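Local structure of p-47 protein (Clostridium botulinum, 6EKT) at residues V238-S243 against D405-T410. The protein may be part of a progenitor toxin complex that protects botulinum neurotoxin during its passage through the host gut, and has a fold resembling tubular lipid-binding proteins. Sequence-based numbering, arbitrary orientation.
Sequences VGLLIS and DLINNT
In the six-stranded antiparallel sheet near the centre of this elongated, TULIP-like protein, strand 238-242 packs Val238, Leu240 and Ile242 against Leu406 and Ile407 of the short helix 403-409. The axes of 238-242 and 405-409 run nearly perpendicular, at 95°, and approach to 9.2 Å. Ile407 has CG1 swung away from the backbone N, off true anti (chi1 -152°), and an extended second torsion (168°), which together carry CD1 to the start of the strand: it lies 3.9 Å from Val238 CG1 and 4.1 Å from Gly239 CA, a main-chain atom. Leu240 meets the helix backbone, its CD2 methyl sitting 3.7 Å from Ile407 CA, 3.8 Å from Leu406 O and 3.9 Å from Ile407 CG1. Farther along the strand, Ile242 CD1 faces Leu406 CD1 at a looser 4.2 Å. Strands 29-34 and 430-434 flank 238-242, and Ile432 of the latter also touches Leu406 and Ile407. Asn409 ND2 donates to Thr410 OG1 (3.0 Å) and bonds Ser184 OG, while Asn409 OD1 accepts from Ile186 N, holding the amide at both ends. No hydrogen bond links strand to helix, so this buried interface rests on van der Waals packing of branched aliphatic groups against each other and the main chain.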
# COMPACT_ATOMS: atom_id res chain seq x y z
N VAL A 238 -8.28 6.57 3.81
CA VAL A 238 -7.68 5.23 3.71
C VAL A 238 -6.71 5.25 2.52
O VAL A 238 -6.95 5.93 1.53
CB VAL A 238 -8.77 4.12 3.52
CG1 VAL A 238 -8.14 2.73 3.39
CG2 VAL A 238 -9.72 4.07 4.71
N GLY A 239 -5.61 4.52 2.62
CA GLY A 239 -4.67 4.44 1.52
C GLY A 239 -3.87 3.17 1.52
O GLY A 239 -3.78 2.47 2.53
N LEU A 240 -3.26 2.88 0.38
CA LEU A 240 -2.27 1.84 0.35
C LEU A 240 -1.20 2.17 -0.68
O LEU A 240 -1.46 2.89 -1.64
CB LEU A 240 -2.90 0.45 0.13
CG LEU A 240 -3.57 0.01 -1.17
CD1 LEU A 240 -2.55 -0.15 -2.26
CD2 LEU A 240 -4.24 -1.33 -0.96
N LEU A 241 -0.01 1.63 -0.44
CA LEU A 241 1.13 1.85 -1.29
C LEU A 241 1.72 0.51 -1.66
O LEU A 241 2.06 -0.30 -0.80
CB LEU A 241 2.18 2.72 -0.57
CG LEU A 241 3.42 3.12 -1.38
CD1 LEU A 241 3.03 3.96 -2.60
CD2 LEU A 241 4.40 3.89 -0.47
N ILE A 242 1.85 0.30 -2.97
CA ILE A 242 2.44 -0.93 -3.52
C ILE A 242 3.84 -0.61 -4.04
O ILE A 242 4.02 0.39 -4.74
CB ILE A 242 1.53 -1.45 -4.66
CG1 ILE A 242 0.17 -1.84 -4.09
CG2 ILE A 242 2.13 -2.67 -5.36
CD1 ILE A 242 -0.97 -1.72 -5.09
N SER A 243 4.81 -1.49 -3.77
CA SER A 243 6.19 -1.29 -4.22
C SER A 243 6.28 -1.22 -5.76
O SER A 243 5.41 -1.74 -6.48
CB SER A 243 7.11 -2.42 -3.73
OG SER A 243 6.85 -3.64 -4.44
N ASP A 405 -11.23 -3.20 -5.28
CA ASP A 405 -10.89 -4.57 -4.87
C ASP A 405 -9.52 -4.67 -4.20
O ASP A 405 -9.39 -5.34 -3.17
CB ASP A 405 -10.98 -5.57 -6.03
CG ASP A 405 -12.39 -5.74 -6.56
OD1 ASP A 405 -13.38 -5.38 -5.89
OD2 ASP A 405 -12.51 -6.24 -7.69
N LEU A 406 -8.51 -4.00 -4.76
CA LEU A 406 -7.18 -3.98 -4.13
C LEU A 406 -7.24 -3.44 -2.71
O LEU A 406 -6.72 -4.06 -1.77
CB LEU A 406 -6.14 -3.20 -4.97
CG LEU A 406 -5.76 -3.75 -6.35
CD1 LEU A 406 -4.56 -2.99 -6.89
CD2 LEU A 406 -5.47 -5.25 -6.35
N ILE A 407 -7.93 -2.32 -2.55
CA ILE A 407 -7.94 -1.66 -1.24
C ILE A 407 -8.80 -2.45 -0.23
O ILE A 407 -8.61 -2.31 0.98
CB ILE A 407 -8.21 -0.13 -1.38
CG1 ILE A 407 -7.56 0.66 -0.22
CG2 ILE A 407 -9.68 0.14 -1.63
CD1 ILE A 407 -7.52 2.17 -0.43
N ASN A 408 -9.68 -3.33 -0.74
CA ASN A 408 -10.51 -4.22 0.09
C ASN A 408 -10.00 -5.65 0.25
O ASN A 408 -10.54 -6.40 1.04
CB ASN A 408 -11.95 -4.28 -0.45
CG ASN A 408 -12.71 -3.01 -0.21
OD1 ASN A 408 -12.51 -2.33 0.80
ND2 ASN A 408 -13.57 -2.66 -1.14
N ASN A 409 -8.94 -6.01 -0.47
CA ASN A 409 -8.47 -7.40 -0.54
C ASN A 409 -7.83 -7.98 0.74
O ASN A 409 -8.10 -9.13 1.12
CB ASN A 409 -7.47 -7.55 -1.69
CG ASN A 409 -7.14 -8.99 -1.97
OD1 ASN A 409 -7.97 -9.75 -2.50
ND2 ASN A 409 -5.95 -9.41 -1.56
N THR A 410 -6.95 -7.20 1.37
CA THR A 410 -6.03 -7.71 2.38
C THR A 410 -6.32 -7.11 3.75
O THR A 410 -6.52 -7.84 4.71
CB THR A 410 -4.56 -7.52 1.94
OG1 THR A 410 -4.35 -8.24 0.72
CG2 THR A 410 -3.57 -8.03 3.01